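Local coordinates for regulatory protein BlaR1 (Bacillus licheniformis, PDB 1NRF), which probably senses beta-lactam antibiotics outside the cell through this C-terminal sensor domain, which is acylated on a serine, and relays the signal across the membrane, at residues S84-W88 and Q100-L104; L71-E75 and F175-I180; F27-A33 and E245-I250; R195-T201 and W214-E220. One frame throughout, in Å; residues are numbered along the deposited sequence.

Contact 1. Residues S84-W88 and Q100-L104; sequences SHMTW and QDQDL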
# COMPACT_ATOMS: atom_id res chain seq x y z
N SER A 84 -4.21 -18.94 8.88
CA SER A 84 -4.82 -17.67 8.53
C SER A 84 -5.99 -17.94 7.60
O SER A 84 -6.58 -17.02 7.03
CB SER A 84 -3.80 -16.76 7.82
OG SER A 84 -3.41 -17.30 6.57
N HIS A 85 -6.31 -19.23 7.45
CA HIS A 85 -7.41 -19.65 6.59
C HIS A 85 -8.74 -19.08 7.08
O HIS A 85 -8.96 -18.95 8.29
CB HIS A 85 -7.49 -21.18 6.52
CG HIS A 85 -8.54 -21.68 5.58
ND1 HIS A 85 -9.87 -21.79 5.93
CD2 HIS A 85 -8.46 -22.05 4.28
CE1 HIS A 85 -10.57 -22.19 4.88
NE2 HIS A 85 -9.74 -22.35 3.86
N MET A 86 -9.62 -18.75 6.15
CA MET A 86 -10.91 -18.17 6.49
C MET A 86 -11.94 -18.57 5.43
O MET A 86 -11.94 -18.03 4.32
CB MET A 86 -10.75 -16.64 6.55
CG MET A 86 -11.91 -15.88 7.18
SD MET A 86 -11.64 -14.08 7.19
CE MET A 86 -10.35 -13.93 8.42
N THR A 87 -12.81 -19.52 5.77
CA THR A 87 -13.84 -19.97 4.84
C THR A 87 -14.76 -18.81 4.48
O THR A 87 -15.05 -17.95 5.32
CB THR A 87 -14.69 -21.13 5.43
OG1 THR A 87 -13.85 -22.26 5.67
CG2 THR A 87 -15.81 -21.52 4.47
N TRP A 88 -15.24 -18.79 3.25
CA TRP A 88 -16.11 -17.72 2.83
C TRP A 88 -17.60 -18.07 2.90
O TRP A 88 -18.03 -19.17 2.55
CB TRP A 88 -15.74 -17.25 1.41
CG TRP A 88 -16.16 -18.17 0.33
CD1 TRP A 88 -15.78 -19.46 0.17
CD2 TRP A 88 -17.05 -17.86 -0.74
NE1 TRP A 88 -16.38 -19.99 -0.95
CE2 TRP A 88 -17.17 -19.03 -1.53
CE3 TRP A 88 -17.76 -16.72 -1.12
CZ2 TRP A 88 -17.97 -19.09 -2.67
CZ3 TRP A 88 -18.56 -16.77 -2.26
CH2 TRP A 88 -18.65 -17.95 -3.02
N GLN A 100 -14.31 -17.55 -2.71
CA GLN A 100 -13.66 -18.82 -2.39
C GLN A 100 -12.89 -18.71 -1.09
O GLN A 100 -12.65 -17.61 -0.60
CB GLN A 100 -12.72 -19.24 -3.52
CG GLN A 100 -11.91 -18.10 -4.10
CD GLN A 100 -11.19 -18.50 -5.37
OE1 GLN A 100 -10.23 -19.27 -5.34
NE2 GLN A 100 -11.66 -17.99 -6.51
N ASP A 101 -12.52 -19.85 -0.51
CA ASP A 101 -11.78 -19.84 0.74
C ASP A 101 -10.51 -19.01 0.60
O ASP A 101 -9.68 -19.24 -0.28
CB ASP A 101 -11.45 -21.28 1.19
CG ASP A 101 -12.69 -22.05 1.61
OD1 ASP A 101 -13.50 -21.50 2.38
OD2 ASP A 101 -12.85 -23.22 1.18
N GLN A 102 -10.36 -18.03 1.48
CA GLN A 102 -9.21 -17.16 1.42
C GLN A 102 -8.12 -17.49 2.41
O GLN A 102 -8.29 -18.28 3.34
CB GLN A 102 -9.65 -15.70 1.62
CG GLN A 102 -10.52 -15.17 0.50
CD GLN A 102 -9.77 -15.04 -0.82
OE1 GLN A 102 -10.38 -14.95 -1.88
NE2 GLN A 102 -8.45 -15.01 -0.75
N ASP A 103 -6.97 -16.87 2.17
CA ASP A 103 -5.79 -17.04 2.99
C ASP A 103 -5.22 -15.64 3.14
O ASP A 103 -5.55 -14.76 2.35
CB ASP A 103 -4.81 -17.94 2.24
CG ASP A 103 -3.72 -18.46 3.12
OD1 ASP A 103 -2.85 -19.20 2.61
OD2 ASP A 103 -3.73 -18.15 4.33
N LEU A 104 -4.39 -15.40 4.15
CA LEU A 104 -3.79 -14.07 4.31
C LEU A 104 -3.07 -13.76 3.00
O LEU A 104 -3.26 -12.69 2.42
CB LEU A 104 -2.78 -14.05 5.46
CG LEU A 104 -1.87 -12.81 5.52
CD1 LEU A 104 -2.69 -11.56 5.87
CD2 LEU A 104 -0.77 -13.04 6.55

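Contact 2. Residues L71-E75 and F175-I180; sequences LLALE and FKQSNI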
# COMPACT_ATOMS: atom_id res chain seq x y z
N LEU A 71 -0.91 -6.57 9.68
CA LEU A 71 0.06 -6.50 10.76
C LEU A 71 -0.61 -6.44 12.13
O LEU A 71 -0.15 -7.06 13.09
CB LEU A 71 0.96 -5.28 10.56
CG LEU A 71 2.12 -5.08 11.55
CD1 LEU A 71 3.06 -6.28 11.55
CD2 LEU A 71 2.86 -3.82 11.14
N LEU A 72 -1.70 -5.68 12.23
CA LEU A 72 -2.41 -5.57 13.49
C LEU A 72 -3.04 -6.93 13.80
O LEU A 72 -2.98 -7.39 14.94
CB LEU A 72 -3.50 -4.50 13.40
CG LEU A 72 -4.43 -4.42 14.62
CD1 LEU A 72 -3.64 -3.99 15.85
CD2 LEU A 72 -5.56 -3.44 14.35
N ALA A 73 -3.62 -7.57 12.78
CA ALA A 73 -4.26 -8.86 12.96
C ALA A 73 -3.30 -9.91 13.52
O ALA A 73 -3.67 -10.70 14.40
CB ALA A 73 -4.84 -9.34 11.63
N LEU A 74 -2.08 -9.92 13.01
CA LEU A 74 -1.07 -10.86 13.47
C LEU A 74 -0.65 -10.53 14.91
O LEU A 74 -0.60 -11.41 15.78
CB LEU A 74 0.16 -10.81 12.56
CG LEU A 74 -0.05 -11.35 11.14
CD1 LEU A 74 1.17 -11.03 10.28
CD2 LEU A 74 -0.30 -12.86 11.20
N GLU A 75 -0.35 -9.26 15.15
CA GLU A 75 0.06 -8.79 16.46
C GLU A 75 -0.96 -9.07 17.56
O GLU A 75 -0.60 -9.17 18.73
CB GLU A 75 0.34 -7.29 16.40
CG GLU A 75 1.74 -6.93 15.94
CD GLU A 75 2.77 -7.29 16.99
OE1 GLU A 75 2.59 -6.87 18.15
OE2 GLU A 75 3.76 -7.98 16.65
N PHE A 175 7.48 -4.27 16.36
CA PHE A 175 6.46 -5.31 16.42
C PHE A 175 7.23 -6.62 16.43
O PHE A 175 8.42 -6.64 16.14
CB PHE A 175 5.55 -5.25 15.20
CG PHE A 175 4.56 -4.11 15.22
CD1 PHE A 175 3.69 -3.96 16.29
CD2 PHE A 175 4.51 -3.19 14.17
CE1 PHE A 175 2.77 -2.90 16.32
CE2 PHE A 175 3.61 -2.14 14.18
CZ PHE A 175 2.73 -1.99 15.26
N LYS A 176 6.57 -7.72 16.78
CA LYS A 176 7.27 -9.00 16.79
C LYS A 176 7.92 -9.21 15.42
O LYS A 176 7.27 -9.09 14.37
CB LYS A 176 6.29 -10.14 17.12
CG LYS A 176 5.78 -10.12 18.57
CD LYS A 176 4.79 -11.25 18.87
CE LYS A 176 3.45 -11.05 18.15
NZ LYS A 176 2.50 -12.21 18.30
N GLN A 177 9.23 -9.47 15.44
CA GLN A 177 10.01 -9.67 14.22
C GLN A 177 9.31 -10.64 13.27
O GLN A 177 9.33 -10.46 12.05
CB GLN A 177 11.39 -10.19 14.61
CG GLN A 177 12.20 -10.75 13.46
CD GLN A 177 13.22 -11.77 13.92
OE1 GLN A 177 14.21 -11.43 14.58
NE2 GLN A 177 12.98 -13.04 13.59
N SER A 178 8.68 -11.66 13.84
CA SER A 178 7.97 -12.68 13.07
C SER A 178 6.81 -12.16 12.22
O SER A 178 6.63 -12.60 11.08
CB SER A 178 7.45 -13.76 14.02
OG SER A 178 6.66 -14.72 13.34
N ASN A 179 6.02 -11.25 12.76
CA ASN A 179 4.88 -10.72 12.02
C ASN A 179 5.29 -9.81 10.87
O ASN A 179 4.66 -9.82 9.81
CB ASN A 179 3.94 -9.99 12.98
CG ASN A 179 3.46 -10.90 14.10
OD1 ASN A 179 3.21 -12.08 13.89
ND2 ASN A 179 3.32 -10.34 15.29
N ILE A 180 6.35 -9.02 11.08
CA ILE A 180 6.87 -8.13 10.05
C ILE A 180 7.23 -8.99 8.83
O ILE A 180 6.83 -8.70 7.71
CB ILE A 180 8.18 -7.42 10.51
CG1 ILE A 180 7.91 -6.54 11.74
CG2 ILE A 180 8.76 -6.60 9.36
CD1 ILE A 180 6.99 -5.37 11.48

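Contact 3. Residues F27-A33 and E245-I250; sequences FFDKFSA and EIALSI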
# COMPACT_ATOMS: atom_id res chain seq x y z
N PHE A 27 4.80 9.33 -18.46
CA PHE A 27 4.53 7.99 -17.96
C PHE A 27 3.09 7.92 -17.46
O PHE A 27 2.45 6.88 -17.56
CB PHE A 27 5.51 7.63 -16.83
CG PHE A 27 6.91 7.42 -17.30
CD1 PHE A 27 7.25 6.28 -18.02
CD2 PHE A 27 7.89 8.37 -17.06
CE1 PHE A 27 8.54 6.09 -18.49
CE2 PHE A 27 9.19 8.20 -17.53
CZ PHE A 27 9.51 7.05 -18.25
N PHE A 28 2.60 9.03 -16.93
CA PHE A 28 1.22 9.10 -16.45
C PHE A 28 0.28 9.30 -17.64
O PHE A 28 -0.83 8.76 -17.67
CB PHE A 28 1.07 10.25 -15.45
CG PHE A 28 1.69 9.98 -14.11
CD1 PHE A 28 0.89 9.73 -12.99
CD2 PHE A 28 3.08 9.94 -13.95
CE1 PHE A 28 1.45 9.45 -11.75
CE2 PHE A 28 3.65 9.67 -12.71
CZ PHE A 28 2.83 9.42 -11.61
N ASP A 29 0.74 10.05 -18.64
CA ASP A 29 -0.04 10.33 -19.85
C ASP A 29 -0.42 9.05 -20.57
O ASP A 29 -1.51 8.96 -21.15
CB ASP A 29 0.77 11.20 -20.82
CG ASP A 29 1.13 12.55 -20.24
OD1 ASP A 29 2.03 13.21 -20.81
OD2 ASP A 29 0.51 12.97 -19.24
N LYS A 30 0.48 8.07 -20.56
CA LYS A 30 0.25 6.79 -21.24
C LYS A 30 -1.02 6.08 -20.79
O LYS A 30 -1.59 5.29 -21.54
CB LYS A 30 1.44 5.84 -21.04
CG LYS A 30 2.75 6.32 -21.69
CD LYS A 30 3.63 5.14 -22.11
CE LYS A 30 4.12 4.28 -20.93
NZ LYS A 30 5.19 4.93 -20.11
N PHE A 31 -1.46 6.38 -19.58
CA PHE A 31 -2.66 5.77 -19.03
C PHE A 31 -3.78 6.77 -18.82
O PHE A 31 -4.70 6.55 -18.04
CB PHE A 31 -2.31 5.07 -17.71
CG PHE A 31 -1.37 3.92 -17.89
CD1 PHE A 31 -1.85 2.66 -18.22
CD2 PHE A 31 0.01 4.11 -17.82
CE1 PHE A 31 -0.97 1.61 -18.49
CE2 PHE A 31 0.89 3.08 -18.09
CZ PHE A 31 0.40 1.82 -18.42
N SER A 32 -3.70 7.88 -19.55
CA SER A 32 -4.70 8.94 -19.47
C SER A 32 -4.95 9.29 -18.01
O SER A 32 -6.09 9.53 -17.59
CB SER A 32 -6.01 8.49 -20.13
OG SER A 32 -5.83 8.32 -21.53
N ALA A 33 -3.87 9.33 -17.23
CA ALA A 33 -3.96 9.62 -15.81
C ALA A 33 -3.06 10.76 -15.35
O ALA A 33 -2.12 11.16 -16.05
CB ALA A 33 -3.63 8.36 -15.01
N GLU A 245 1.62 -0.15 -13.10
CA GLU A 245 2.31 -0.07 -14.38
C GLU A 245 3.11 1.22 -14.49
O GLU A 245 4.25 1.20 -14.94
CB GLU A 245 1.32 -0.18 -15.54
CG GLU A 245 0.77 -1.59 -15.75
CD GLU A 245 0.68 -1.98 -17.23
OE1 GLU A 245 1.71 -1.88 -17.93
OE2 GLU A 245 -0.41 -2.41 -17.68
N ILE A 246 2.52 2.34 -14.08
CA ILE A 246 3.20 3.62 -14.13
C ILE A 246 4.45 3.60 -13.23
O ILE A 246 5.56 3.89 -13.69
CB ILE A 246 2.28 4.76 -13.66
CG1 ILE A 246 1.14 4.94 -14.66
CG2 ILE A 246 3.07 6.04 -13.48
CD1 ILE A 246 0.07 5.94 -14.22
N ALA A 247 4.26 3.25 -11.97
CA ALA A 247 5.38 3.18 -11.03
C ALA A 247 6.49 2.30 -11.58
O ALA A 247 7.67 2.64 -11.48
CB ALA A 247 4.91 2.61 -9.69
N LEU A 248 6.10 1.18 -12.16
CA LEU A 248 7.02 0.20 -12.73
C LEU A 248 7.81 0.71 -13.94
O LEU A 248 8.98 0.39 -14.09
CB LEU A 248 6.26 -1.07 -13.08
CG LEU A 248 6.55 -2.32 -12.24
CD1 LEU A 248 6.97 -1.97 -10.82
CD2 LEU A 248 5.31 -3.20 -12.24
N SER A 249 7.17 1.49 -14.80
CA SER A 249 7.86 2.02 -15.96
C SER A 249 8.87 3.04 -15.45
O SER A 249 10.01 3.07 -15.89
CB SER A 249 6.88 2.69 -16.92
OG SER A 249 6.35 3.88 -16.38
N ILE A 250 8.44 3.87 -14.49
CA ILE A 250 9.35 4.86 -13.93
C ILE A 250 10.50 4.17 -13.21
O ILE A 250 11.65 4.57 -13.36
CB ILE A 250 8.62 5.82 -12.97
CG1 ILE A 250 7.55 6.60 -13.73
CG2 ILE A 250 9.62 6.78 -12.31
CD1 ILE A 250 6.75 7.55 -12.88

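Contact 4. Residues R195-T201 and W214-E220; sequences RVLSGKT and WFIGYVE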
# COMPACT_ATOMS: atom_id res chain seq x y z
N ARG A 195 17.34 -7.96 -7.59
CA ARG A 195 16.40 -7.13 -6.87
C ARG A 195 15.08 -7.81 -6.59
O ARG A 195 14.56 -8.56 -7.42
CB ARG A 195 16.13 -5.86 -7.68
CG ARG A 195 17.38 -5.11 -8.09
CD ARG A 195 17.51 -5.09 -9.60
NE ARG A 195 17.84 -3.76 -10.09
CZ ARG A 195 18.92 -3.07 -9.73
NH1 ARG A 195 19.78 -3.57 -8.86
NH2 ARG A 195 19.13 -1.87 -10.24
N VAL A 196 14.52 -7.53 -5.41
CA VAL A 196 13.24 -8.09 -5.01
C VAL A 196 12.19 -6.98 -4.94
O VAL A 196 12.37 -5.98 -4.25
CB VAL A 196 13.31 -8.75 -3.62
CG1 VAL A 196 11.95 -9.28 -3.25
CG2 VAL A 196 14.34 -9.87 -3.61
N LEU A 197 11.09 -7.18 -5.66
CA LEU A 197 10.00 -6.22 -5.68
C LEU A 197 8.86 -6.60 -4.73
O LEU A 197 8.37 -7.73 -4.77
CB LEU A 197 9.43 -6.09 -7.09
CG LEU A 197 8.30 -5.07 -7.27
CD1 LEU A 197 8.89 -3.67 -7.15
CD2 LEU A 197 7.63 -5.25 -8.64
N SER A 198 8.46 -5.66 -3.88
CA SER A 198 7.35 -5.84 -2.95
C SER A 198 6.41 -4.66 -3.22
O SER A 198 6.88 -3.56 -3.54
CB SER A 198 7.83 -5.79 -1.49
OG SER A 198 8.60 -6.93 -1.14
N GLY A 199 5.10 -4.89 -3.12
CA GLY A 199 4.15 -3.82 -3.35
C GLY A 199 2.70 -4.21 -3.16
O GLY A 199 2.38 -5.38 -2.95
N LYS A 200 1.82 -3.22 -3.24
CA LYS A 200 0.39 -3.46 -3.07
C LYS A 200 -0.43 -2.37 -3.76
O LYS A 200 -0.17 -1.18 -3.61
CB LYS A 200 0.04 -3.53 -1.58
CG LYS A 200 -1.00 -4.61 -1.25
CD LYS A 200 -2.40 -4.02 -1.22
CE LYS A 200 -3.43 -5.04 -1.63
NZ LYS A 200 -3.46 -5.14 -3.11
N THR A 201 -1.42 -2.80 -4.54
CA THR A 201 -2.29 -1.89 -5.29
C THR A 201 -3.49 -1.42 -4.48
O THR A 201 -3.86 -2.02 -3.48
CB THR A 201 -2.88 -2.55 -6.55
OG1 THR A 201 -3.64 -3.70 -6.15
CG2 THR A 201 -1.80 -2.94 -7.51
N TRP A 214 -3.63 3.39 -6.43
CA TRP A 214 -2.44 3.39 -5.59
C TRP A 214 -1.53 2.21 -5.87
O TRP A 214 -1.99 1.11 -6.18
CB TRP A 214 -2.79 3.25 -4.10
CG TRP A 214 -3.19 4.45 -3.31
CD1 TRP A 214 -4.43 4.69 -2.79
CD2 TRP A 214 -2.32 5.43 -2.72
NE1 TRP A 214 -4.38 5.73 -1.90
CE2 TRP A 214 -3.10 6.21 -1.84
CE3 TRP A 214 -0.95 5.71 -2.86
CZ2 TRP A 214 -2.56 7.27 -1.09
CZ3 TRP A 214 -0.40 6.76 -2.11
CH2 TRP A 214 -1.21 7.53 -1.23
N PHE A 215 -0.24 2.44 -5.74
CA PHE A 215 0.74 1.38 -5.85
C PHE A 215 1.94 1.82 -5.04
O PHE A 215 2.70 2.71 -5.44
CB PHE A 215 1.15 1.06 -7.28
CG PHE A 215 2.02 -0.16 -7.38
CD1 PHE A 215 1.58 -1.37 -6.85
CD2 PHE A 215 3.31 -0.08 -7.88
CE1 PHE A 215 2.42 -2.48 -6.81
CE2 PHE A 215 4.16 -1.18 -7.85
CZ PHE A 215 3.72 -2.38 -7.30
N ILE A 216 2.09 1.21 -3.87
CA ILE A 216 3.17 1.51 -2.95
C ILE A 216 3.97 0.25 -2.72
O ILE A 216 3.52 -0.84 -3.02
CB ILE A 216 2.61 2.02 -1.59
CG1 ILE A 216 1.95 0.87 -0.81
CG2 ILE A 216 1.60 3.13 -1.83
CD1 ILE A 216 1.42 1.28 0.55
N GLY A 217 5.18 0.42 -2.18
CA GLY A 217 6.02 -0.73 -1.92
C GLY A 217 7.48 -0.34 -1.93
O GLY A 217 7.84 0.82 -1.76
N TYR A 218 8.35 -1.33 -2.11
CA TYR A 218 9.77 -1.05 -2.12
C TYR A 218 10.56 -2.06 -2.95
O TYR A 218 10.05 -3.12 -3.34
CB TYR A 218 10.29 -0.99 -0.68
CG TYR A 218 9.77 -2.10 0.19
CD1 TYR A 218 10.40 -3.34 0.21
CD2 TYR A 218 8.59 -1.94 0.92
CE1 TYR A 218 9.88 -4.40 0.95
CE2 TYR A 218 8.06 -2.99 1.66
CZ TYR A 218 8.70 -4.22 1.67
OH TYR A 218 8.17 -5.27 2.37
N VAL A 219 11.79 -1.70 -3.26
CA VAL A 219 12.68 -2.57 -4.01
C VAL A 219 13.89 -2.83 -3.14
O VAL A 219 14.53 -1.90 -2.63
CB VAL A 219 13.14 -1.91 -5.34
CG1 VAL A 219 14.17 -2.80 -6.02
CG2 VAL A 219 11.94 -1.71 -6.26
N GLU A 220 14.21 -4.11 -2.96
CA GLU A 220 15.36 -4.46 -2.16
C GLU A 220 16.50 -4.91 -3.05
O GLU A 220 16.35 -5.86 -3.82
CB GLU A 220 15.01 -5.59 -1.19
CG GLU A 220 13.75 -5.34 -0.41
CD GLU A 220 13.32 -6.55 0.36
OE1 GLU A 220 13.86 -6.77 1.47
OE2 GLU A 220 12.46 -7.29 -0.15
O HOH W 1 11.17 -5.86 -1.88
O HOH W 2 8.43 -7.99 1.03

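Contact 1. Residues S84-W88 and Q100-L104
S84 opens the contact with its CB directed at the other segment, and its OG accepts a hydrogen bond from L104 N (3.2 Å, 164° at the hydrogen). The same OG lies only 2.4 Å from D103 OD2. D103 is the N-cap residue of helix 104-110, so S84 meets the chain exactly where that helix starts. At H85 the CA-to-CB bond points away, yet the t rotamer folds the imidazole back: Q102 O sits over a ring face and NE2 is 3.3 Å from D101 CB. M86 makes the backbone pairing. M86 N donates to Q102 O (3.1 Å) and Q102 N donates to M86 O (3.2 Å), a reciprocal pair that defines one antiparallel hydrogen-bonded bridge, with the CA atoms of M86 and Q102 5.4 Å apart. The side chain of M86 leads off to L119 on helix 113-123. T87 brings its CA to 2.9 Å from D101 OD1, and the same carboxylate oxygen takes a weak hydrogen bond from W88 N (3.3 Å, 141°). W88 then lays an indole face against the backbone of Q100, CD1 lying 3.2 Å from Q100 C. With end-to-end directions 157° apart but a single bridge and no strand in either segment, this is an isolated beta bridge, closing the base of the 89-99 excursion within the long connection between helices 66-76 and 104-110 of the penicillin-binding domain.

Contact 2. Residues L71-E75 and F175-I180
One carboxylate oxygen carries the polar part of this contact. E75 OE2 accepts from K176 N (2.8 Å, 151° at the hydrogen) and from N179 ND2 (2.8 Å, 146°), so a side chain of helix 66-76 holds both the backbone just before helix 177-187 and a side chain in its first turn. K176 is the N-cap residue of that helix; its carbonyl oxygen is used within the segment, accepting from N179 N at 3.0 Å and more weakly from I180 N at 3.4 Å. The backbone amide of E75 is likewise satisfied inside its own helix, by L71 O at 3.0 Å. N179 OD1 lies 3.6 Å from L74 CB. The K176 ammonium stays apart, with NZ 4.1 Å from L74 O. Beside the polar cluster lies an apolar one: L71 CD2 touches F175 CD2 at 3.5 Å, L71 CD1 reaches I180 CD1 at 4.0 Å, and the F175 ring also abuts the carboxylate, CD1 being 3.5 Å from E75 CD. Around this, Y131 of helix 125-134 packs on L71, L72 and F175, V183 farther along helix 177-187 covers L71 and L74, and A73 touches L119 of helix 113-123, placing the contact within the helical part of the domain.

Contact 3. Residues F27-A33 and E245-I250
A Schellman motif ends helix 25-29 here, and the aromatic residues of the helix and its terminus pack on the C-terminal helix 239-253. The Schellman motif is defined by the bonds A33 N to F28 O (3.1 Å) and S32 N to D29 O (2.9 Å), with S32 as the C-prime residue at a phi of 49°. No hydrogen bond crosses between the segments; the 420 Å² buried is mainly apolar. I246, the residue most covered, lies among three phenylalanines. Its CG2 stands 3.8 Å from the centroid of the F28 ring and 13° off the normal, a CH-pi contact over the face, while I246 CG1 comes to 3.5 Å from F31 CD2 and 3.7 Å from F27 O. One turn on, I250 continues the surface, with CG1 3.7 Å from F27 CG and CD1 3.8 Å from F28 CE2. F31 CZ also rests 3.6 Å from E245 CB. F27 CD1 approaches S249 OG to 3.0 Å, but that hydroxyl donates back to I246 O at 2.8 Å in its own helix. Beneath, the two helices share strand 225-234: both F28 and I246 touch I232, and A247 packs on V230. The F28 ring further meets Y50 of strand 46-50, its plane inclined by about 50°.

Contact 4. Residues R195-T201 and W214-E220
Six successive antiparallel pairs, V196-E220 to T201-F215, join the strands, whose axes approach to 4.6 Å at 169°. Reciprocal backbone bonds mark V196-E220 (both 2.9 Å), S198-Y218 (both 3.0 Å) and K200-I216, where K200 N to I216 O is 2.9 Å and I216 N to K200 O 3.3 Å. On the face of L197, T201, F215 and V219, L197 (t, p) sets CD1 3.7 Å from V219 CG2, and the t rotamer of F215 brings CE1 to 4.0 Å from G199 C. A CB on G199 would fall 2.8 Å from F215 CZ; one on G217 would fall 2.1 Å from S198 O. Hence the G199 and G217 CA atoms can close to 3.9 Å. This hairpin belongs to the central sheet of the penicillin-binding fold, where K200 fits the K(T/S)G-type motif beside the probable acylation site S63. K200, off-rotameric at chi1 and chi2, extends NZ to T201 O (3.2 Å) and also bonds S111 OG. On its face, the p rotamer of Y218 places the ring centroid 3.8 Å from S198 CB, a CH-pi contact. Water 1 lies within hydrogen-bonding distance of V196 O (2.7 Å), S198 OG (2.9 Å) and E220 OE2 (2.6 Å), while E220 OE1 bonds Y169 OH; water 2 links S198 OG (2.4 Å) with Y218 OH (3.0 Å).

Contacts 3 and 4 touch directly: A247 CB meets F215 CD2 at 3.6 Å, and L248 CD1 lies 4.0 Å from L197 CD2, so the helix that packs on residues 27-33 also covers one face of the hairpin. Contacts 1 and 2 belong to the helical side, their centres about 19 Å apart and nearest atoms about 5 Å. Contacts 2 and 3 lie on opposite sides of the chain's centre, about 33 Å between centres. Relative to S63, the probable acyl-ester serine, contact 4 is closest, the K200 side chain being about 4 Å from that of S63; in contact 1 the side chain of Q102 is about 12 Å from that of S63. Contacts 2 and 3 lie away from this site.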